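PDB 3B8B: CysQ, sulfite synthesis pathway protein from Bacteroides thetaiotaomicron VPI-5482, which probably hydrolyses adenosine 3',5'-bisphosphate to AMP and phosphate with the help of magnesium, as a member of the inositol monophosphatase superfamily. Local coordinates for residues A[27-39]-A[136-148]. Residues are numbered along the deposited sequence; the frame is centred on the assembly and turned at random.
Sequences AIDAALKAGEKIL and VIYVPVKKELYFA
Leu32 CD2 sits over the centre of the Tyr138 ring, 3.5 Å from Tyr138 CE1, where helix 27-39 lies on the beta-hairpin 136-148 in the layered alpha-beta sandwich of the inositol monophosphatase fold. The helix runs nearly along strand 136-139, their axes 24° apart. The tight half is held mainly by apolar side chains. Val136 directs its two methyls at the helix, CG2 on Ala27 CB (3.7 Å) and CG1 on Ala31 CB. With CG anti to the backbone N (chi1 -173°), the Tyr138 ring lies with one face against Leu32 CD2 and turns an edge to Gly35, which, lacking a beta carbon, lets Tyr138 CD2 come to 4.0 Å from Gly35 CA. Tyr138 OH hydrogen-bonds to Ile160 O, which holds the far end of the ring. With an alanine at Tyr138, the Leu32 methyl would probably lose the ring face it rests on, and Ile160 O its hydroxyl partner. Toward the turn, which carries a G1 beta bulge, Pro140 CG still meets Gly35 CA at 3.8 Å, but beyond it packing thins at the partly exposed end, around Leu39 and Val141. At the buried opposite end, Ile28 CD1 rests over one face of Phe147, 3.8 Å from Phe147 CG.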
ATOM      1  N   ALA A  27       9.974  -7.800  -4.472  1.00 18.37           N
ATOM      2  CA  ALA A  27       8.846  -6.881  -4.335  1.00 18.88           C
ATOM      3  C   ALA A  27       9.287  -5.415  -4.443  1.00 19.45           C
ATOM      4  O   ALA A  27       8.659  -4.601  -5.138  1.00 19.38           O
ATOM      5  CB  ALA A  27       8.124  -7.151  -3.017  1.00 18.96           C
ATOM      6  N   ILE A  28      10.387  -5.073  -3.790  1.00 18.82           N
ATOM      7  CA  ILE A  28      10.937  -3.721  -3.845  1.00 19.44           C
ATOM      8  C   ILE A  28      11.339  -3.383  -5.283  1.00 19.34           C
ATOM      9  O   ILE A  28      10.983  -2.341  -5.828  1.00 20.61           O
ATOM     10  CB  ILE A  28      12.140  -3.560  -2.883  1.00 19.81           C
ATOM     11  CG1 ILE A  28      11.659  -3.653  -1.425  1.00 21.20           C
ATOM     12  CG2 ILE A  28      12.898  -2.266  -3.201  1.00 20.26           C
ATOM     13  CD1 ILE A  28      12.759  -3.691  -0.405  1.00 21.84           C
ATOM     14  N   ASP A  29      12.098  -4.287  -5.904  1.00 19.38           N
ATOM     15  CA  ASP A  29      12.560  -4.146  -7.293  1.00 19.23           C
ATOM     16  C   ASP A  29      11.358  -3.918  -8.207  1.00 19.25           C
ATOM     17  O   ASP A  29      11.340  -2.961  -9.003  1.00 19.57           O
ATOM     18  CB  ASP A  29      13.319  -5.446  -7.640  1.00 18.82           C
ATOM     19  CG  ASP A  29      14.098  -5.408  -8.954  1.00 20.83           C
ATOM     20  OD1 ASP A  29      14.121  -4.379  -9.666  1.00 24.84           O
ATOM     21  OD2 ASP A  29      14.692  -6.488  -9.313  1.00 20.77           O
ATOM     22  N   ALA A  30      10.359  -4.782  -8.078  1.00 18.87           N
ATOM     23  CA  ALA A  30       9.157  -4.693  -8.904  1.00 19.09           C
ATOM     24  C   ALA A  30       8.436  -3.340  -8.727  1.00 19.16           C
ATOM     25  O   ALA A  30       7.971  -2.733  -9.709  1.00 19.45           O
ATOM     26  CB  ALA A  30       8.214  -5.807  -8.563  1.00 18.98           C
ATOM     27  N   ALA A  31       8.303  -2.906  -7.476  1.00 19.90           N
ATOM     28  CA  ALA A  31       7.580  -1.667  -7.197  1.00 19.49           C
ATOM     29  C   ALA A  31       8.288  -0.483  -7.856  1.00 19.92           C
ATOM     30  O   ALA A  31       7.645   0.425  -8.406  1.00 20.88           O
ATOM     31  CB  ALA A  31       7.472  -1.428  -5.663  1.00 19.22           C
ATOM     32  N   LEU A  32       9.611  -0.441  -7.749  1.00 19.23           N
ATOM     33  CA  LEU A  32      10.379   0.651  -8.347  1.00 19.52           C
ATOM     34  C   LEU A  32      10.302   0.627  -9.871  1.00 20.24           C
ATOM     35  O   LEU A  32      10.193   1.667 -10.527  1.00 20.44           O
ATOM     36  CB  LEU A  32      11.827   0.585  -7.886  1.00 20.30           C
ATOM     37  CG  LEU A  32      12.028   0.808  -6.389  1.00 19.98           C
ATOM     38  CD1 LEU A  32      13.489   0.483  -5.935  1.00 19.93           C
ATOM     39  CD2 LEU A  32      11.652   2.240  -5.957  1.00 20.54           C
ATOM     40  N   LYS A  33      10.395  -0.567 -10.450  1.00 20.16           N
ATOM     41  CA  LYS A  33      10.271  -0.700 -11.890  1.00 21.24           C
ATOM     42  C   LYS A  33       8.885  -0.204 -12.362  1.00 19.83           C
ATOM     43  O   LYS A  33       8.785   0.516 -13.384  1.00 20.40           O
ATOM     44  CB  LYS A  33      10.496  -2.155 -12.318  1.00 22.23           C
ATOM     45  CG  LYS A  33      11.934  -2.696 -12.066  1.00 26.74           C
ATOM     46  CD  LYS A  33      12.886  -2.440 -13.156  1.00 31.60           C
ATOM     47  CE  LYS A  33      14.300  -3.043 -12.846  1.00 30.59           C
ATOM     48  NZ  LYS A  33      14.425  -4.546 -12.598  1.00 32.06           N
ATOM     49  N   ALA A  34       7.827  -0.603 -11.659  1.00 19.64           N
ATOM     50  CA  ALA A  34       6.481  -0.133 -11.974  1.00 20.13           C
ATOM     51  C   ALA A  34       6.418   1.384 -11.874  1.00 19.39           C
ATOM     52  O   ALA A  34       5.841   2.073 -12.730  1.00 18.87           O
ATOM     53  CB  ALA A  34       5.431  -0.784 -11.039  1.00 20.30           C
ATOM     54  N   GLY A  35       6.994   1.905 -10.810  1.00 20.12           N
ATOM     55  CA  GLY A  35       7.054   3.341 -10.579  1.00 20.25           C
ATOM     56  C   GLY A  35       7.626   4.103 -11.752  1.00 20.91           C
ATOM     57  O   GLY A  35       7.081   5.127 -12.166  1.00 20.67           O
ATOM     58  N   GLU A  36       8.732   3.609 -12.302  1.00 21.89           N
ATOM     59  CA  GLU A  36       9.373   4.199 -13.475  0.50 21.96           C
ATOM     60  C   GLU A  36       8.415   4.269 -14.674  1.00 21.50           C
ATOM     61  O   GLU A  36       8.333   5.293 -15.368  1.00 20.92           O
ATOM     62  CB  GLU A  36      10.621   3.356 -13.807  0.50 22.38           C
ATOM     63  CG  GLU A  36      11.402   3.716 -15.047  0.50 23.62           C
ATOM     64  CD  GLU A  36      12.710   2.911 -15.158  0.50 25.71           C
ATOM     65  OE1 GLU A  36      12.946   1.983 -14.332  0.50 31.27           O
ATOM     66  OE2 GLU A  36      13.498   3.213 -16.074  0.50 33.20           O
ATOM     67  N   LYS A  37       7.718   3.159 -14.936  1.00 21.42           N
ATOM     68  CA  LYS A  37       6.790   3.098 -16.053  1.00 21.29           C
ATOM     69  C   LYS A  37       5.665   4.116 -15.874  1.00 21.40           C
ATOM     70  O   LYS A  37       5.269   4.800 -16.815  1.00 20.72           O
ATOM     71  CB  LYS A  37       6.185   1.704 -16.230  1.00 22.07           C
ATOM     72  CG  LYS A  37       7.214   0.595 -16.543  1.00 22.71           C
ATOM     73  CD  LYS A  37       7.994   0.880 -17.810  1.00 27.26           C
ATOM     74  CE  LYS A  37       8.918  -0.274 -18.173  1.00 29.34           C
ATOM     75  NZ  LYS A  37       9.337  -0.100 -19.589  1.00 32.07           N
ATOM     76  N   ILE A  38       5.136   4.178 -14.660  1.00 20.37           N
ATOM     77  CA  ILE A  38       4.036   5.085 -14.367  1.00 20.37           C
ATOM     78  C   ILE A  38       4.485   6.532 -14.535  1.00 20.38           C
ATOM     79  O   ILE A  38       3.785   7.346 -15.128  1.00 19.17           O
ATOM     80  CB  ILE A  38       3.516   4.868 -12.941  1.00 20.77           C
ATOM     81  CG1 ILE A  38       2.917   3.454 -12.782  1.00 20.40           C
ATOM     82  CG2 ILE A  38       2.459   5.944 -12.590  1.00 20.78           C
ATOM     83  CD1 ILE A  38       2.742   3.021 -11.288  1.00 20.03           C
ATOM     84  N   LEU A  39       5.634   6.858 -13.958  1.00 21.58           N
ATOM     85  CA  LEU A  39       6.107   8.231 -13.945  0.50 22.78           C
ATOM     86  C   LEU A  39       6.446   8.693 -15.373  1.00 23.72           C
ATOM     87  O   LEU A  39       6.210   9.862 -15.721  1.00 25.03           O
ATOM     88  CB  LEU A  39       7.280   8.364 -12.955  0.50 22.73           C
ATOM     89  CG  LEU A  39       7.795   9.769 -12.650  0.50 21.53           C
ATOM     90  CD1 LEU A  39       6.748  10.574 -11.910  0.50 22.22           C
ATOM     91  CD2 LEU A  39       9.112   9.730 -11.878  0.50 22.37           C
ATOM     92  N   VAL A 136       5.228  -3.675   0.244  1.00 18.87           N
ATOM     93  CA  VAL A 136       5.961  -2.572  -0.334  1.00 19.55           C
ATOM     94  C   VAL A 136       4.950  -1.610  -0.917  1.00 19.60           C
ATOM     95  O   VAL A 136       4.052  -2.016  -1.659  1.00 19.06           O
ATOM     96  CB  VAL A 136       6.935  -3.042  -1.463  1.00 20.28           C
ATOM     97  CG1 VAL A 136       7.710  -1.814  -2.006  1.00 20.65           C
ATOM     98  CG2 VAL A 136       7.903  -4.098  -0.928  1.00 24.65           C
ATOM     99  N   ILE A 137       5.105  -0.332  -0.571  1.00 19.19           N
ATOM    100  CA  ILE A 137       4.365   0.748  -1.220  1.00 18.82           C
ATOM    101  C   ILE A 137       5.363   1.748  -1.756  1.00 18.52           C
ATOM    102  O   ILE A 137       6.251   2.192  -1.011  1.00 19.28           O
ATOM    103  CB  ILE A 137       3.424   1.440  -0.226  1.00 18.76           C
ATOM    104  CG1 ILE A 137       2.335   0.458   0.182  1.00 19.29           C
ATOM    105  CG2 ILE A 137       2.833   2.761  -0.782  1.00 18.46           C
ATOM    106  CD1 ILE A 137       1.417   0.997   1.341  1.00 19.52           C
ATOM    107  N   TYR A 138       5.237   2.067  -3.039  1.00 17.92           N
ATOM    108  CA  TYR A 138       6.079   3.081  -3.663  1.00 18.18           C
ATOM    109  C   TYR A 138       5.209   4.227  -4.145  1.00 18.47           C
ATOM    110  O   TYR A 138       4.165   4.001  -4.771  1.00 20.15           O
ATOM    111  CB  TYR A 138       6.894   2.507  -4.825  1.00 18.63           C
ATOM    112  CG  TYR A 138       7.912   3.486  -5.390  1.00 18.00           C
ATOM    113  CD1 TYR A 138       8.816   4.165  -4.554  1.00 18.76           C
ATOM    114  CD2 TYR A 138       8.008   3.722  -6.764  1.00 18.08           C
ATOM    115  CE1 TYR A 138       9.741   5.042  -5.083  1.00 19.53           C
ATOM    116  CE2 TYR A 138       8.922   4.603  -7.273  1.00 19.15           C
ATOM    117  CZ  TYR A 138       9.792   5.241  -6.449  1.00 19.10           C
ATOM    118  OH  TYR A 138      10.728   6.098  -6.992  1.00 19.39           O
ATOM    119  N   VAL A 139       5.623   5.449  -3.806  1.00 18.84           N
ATOM    120  CA  VAL A 139       4.923   6.676  -4.173  1.00 18.94           C
ATOM    121  C   VAL A 139       5.776   7.358  -5.258  1.00 18.97           C
ATOM    122  O   VAL A 139       6.746   8.059  -4.948  1.00 18.75           O
ATOM    123  CB  VAL A 139       4.767   7.635  -2.968  1.00 19.37           C
ATOM    124  CG1 VAL A 139       3.818   8.779  -3.355  1.00 19.89           C
ATOM    125  CG2 VAL A 139       4.251   6.876  -1.726  1.00 18.94           C
ATOM    126  N   PRO A 140       5.494   7.053  -6.538  1.00 19.31           N
ATOM    127  CA  PRO A 140       6.461   7.465  -7.569  1.00 19.30           C
ATOM    128  C   PRO A 140       6.758   8.964  -7.671  1.00 19.36           C
ATOM    129  O   PRO A 140       7.914   9.356  -7.887  1.00 20.13           O
ATOM    130  CB  PRO A 140       5.845   6.921  -8.864  1.00 19.81           C
ATOM    131  CG  PRO A 140       4.997   5.791  -8.443  1.00 20.03           C
ATOM    132  CD  PRO A 140       4.407   6.229  -7.118  1.00 20.27           C
ATOM    133  N   VAL A 141       5.746   9.814  -7.540  1.00 18.81           N
ATOM    134  CA  VAL A 141       5.986  11.264  -7.636  1.00 19.18           C
ATOM    135  C   VAL A 141       6.950  11.778  -6.554  1.00 19.56           C
ATOM    136  O   VAL A 141       7.801  12.612  -6.824  1.00 21.08           O
ATOM    137  CB  VAL A 141       4.659  12.048  -7.609  1.00 18.20           C
ATOM    138  CG1 VAL A 141       4.937  13.578  -7.527  1.00 18.45           C
ATOM    139  CG2 VAL A 141       3.814  11.700  -8.879  1.00 19.20           C
ATOM    140  N   LYS A 142       6.805  11.242  -5.353  1.00 20.12           N
ATOM    141  CA  LYS A 142       7.564  11.661  -4.180  1.00 21.89           C
ATOM    142  C   LYS A 142       8.868  10.892  -3.954  1.00 22.02           C
ATOM    143  O   LYS A 142       9.636  11.252  -3.050  1.00 22.25           O
ATOM    144  CB  LYS A 142       6.688  11.498  -2.936  1.00 22.46           C
ATOM    145  CG  LYS A 142       5.389  12.272  -2.952  1.00 25.43           C
ATOM    146  CD  LYS A 142       4.727  12.253  -1.648  1.00 26.71           C
ATOM    147  CE  LYS A 142       5.482  13.107  -0.670  1.00 31.67           C
ATOM    148  NZ  LYS A 142       4.582  13.505   0.390  1.00 37.15           N
ATOM    149  N   LYS A 143       9.073   9.824  -4.738  1.00 21.57           N
ATOM    150  CA  LYS A 143      10.221   8.918  -4.631  0.50 21.24           C
ATOM    151  C   LYS A 143      10.359   8.408  -3.196  1.00 21.84           C
ATOM    152  O   LYS A 143      11.461   8.343  -2.628  1.00 23.46           O
ATOM    153  CB  LYS A 143      11.491   9.592  -5.146  0.50 20.98           C
ATOM    154  CG  LYS A 143      11.421   9.893  -6.631  0.50 17.88           C
ATOM    155  CD  LYS A 143      10.716  11.208  -6.943  0.50 17.52           C
ATOM    156  CE  LYS A 143      10.461  11.383  -8.458  0.50 18.86           C
ATOM    157  NZ  LYS A 143       9.795  12.664  -8.763  0.50 15.44           N
ATOM    158  N   GLU A 144       9.214   8.042  -2.618  1.00 20.90           N
ATOM    159  CA  GLU A 144       9.139   7.535  -1.246  0.50 21.31           C
ATOM    160  C   GLU A 144       8.739   6.061  -1.281  1.00 20.79           C
ATOM    161  O   GLU A 144       7.753   5.706  -1.925  1.00 20.36           O
ATOM    162  CB  GLU A 144       8.171   8.420  -0.426  0.50 21.50           C
ATOM    163  CG  GLU A 144       8.884   9.771  -0.098  0.50 21.81           C
ATOM    164  CD  GLU A 144       8.222  10.721   0.879  0.50 24.70           C
ATOM    165  OE1 GLU A 144       7.096  10.478   1.325  0.50 27.83           O
ATOM    166  OE2 GLU A 144       8.886  11.742   1.182  0.50 26.34           O
ATOM    167  N   LEU A 145       9.522   5.222  -0.610  1.00 20.05           N
ATOM    168  CA  LEU A 145       9.338   3.790  -0.604  1.00 20.39           C
ATOM    169  C   LEU A 145       9.142   3.340   0.837  1.00 20.35           C
ATOM    170  O   LEU A 145       9.915   3.699   1.696  1.00 21.61           O
ATOM    171  CB  LEU A 145      10.607   3.122  -1.170  1.00 20.63           C
ATOM    172  CG  LEU A 145      10.627   1.601  -1.172  1.00 21.42           C
ATOM    173  CD1 LEU A 145       9.691   1.086  -2.273  1.00 22.02           C
ATOM    174  CD2 LEU A 145      12.062   1.046  -1.313  1.00 21.03           C
ATOM    175  N   TYR A 146       8.093   2.569   1.087  1.00 20.29           N
ATOM    176  CA  TYR A 146       7.852   1.971   2.384  1.00 20.37           C
ATOM    177  C   TYR A 146       7.901   0.473   2.143  1.00 20.31           C
ATOM    178  O   TYR A 146       7.342  -0.027   1.160  1.00 20.01           O
ATOM    179  CB  TYR A 146       6.471   2.320   2.905  1.00 20.61           C
ATOM    180  CG  TYR A 146       6.171   3.796   3.039  1.00 21.16           C
ATOM    181  CD1 TYR A 146       5.644   4.523   1.970  1.00 21.78           C
ATOM    182  CD2 TYR A 146       6.356   4.445   4.241  1.00 21.55           C
ATOM    183  CE1 TYR A 146       5.360   5.861   2.093  1.00 22.93           C
ATOM    184  CE2 TYR A 146       6.062   5.789   4.372  1.00 22.09           C
ATOM    185  CZ  TYR A 146       5.542   6.477   3.304  1.00 23.77           C
ATOM    186  OH  TYR A 146       5.234   7.821   3.438  1.00 26.24           O
ATOM    187  N   PHE A 147       8.553  -0.239   3.042  1.00 19.62           N
ATOM    188  CA  PHE A 147       8.592  -1.680   2.933  1.00 19.94           C
ATOM    189  C   PHE A 147       8.707  -2.336   4.293  1.00 20.33           C
ATOM    190  O   PHE A 147       9.163  -1.717   5.260  1.00 21.12           O
ATOM    191  CB  PHE A 147       9.703  -2.135   2.011  1.00 19.99           C
ATOM    192  CG  PHE A 147      11.093  -1.864   2.512  1.00 20.55           C
ATOM    193  CD1 PHE A 147      11.727  -0.655   2.241  1.00 20.55           C
ATOM    194  CD2 PHE A 147      11.786  -2.825   3.238  1.00 20.12           C
ATOM    195  CE1 PHE A 147      13.040  -0.420   2.694  1.00 20.72           C
ATOM    196  CE2 PHE A 147      13.088  -2.596   3.667  1.00 21.89           C
ATOM    197  CZ  PHE A 147      13.706  -1.403   3.399  1.00 19.93           C
ATOM    198  N   ALA A 148       8.267  -3.583   4.370  1.00 19.85           N
ATOM    199  CA  ALA A 148       8.244  -4.304   5.623  1.00 20.01           C
ATOM    200  C   ALA A 148       8.270  -5.794   5.405  1.00 20.71           C
ATOM    201  O   ALA A 148       7.687  -6.298   4.444  1.00 20.48           O
ATOM    202  CB  ALA A 148       6.997  -3.924   6.444  1.00 20.07           C
TER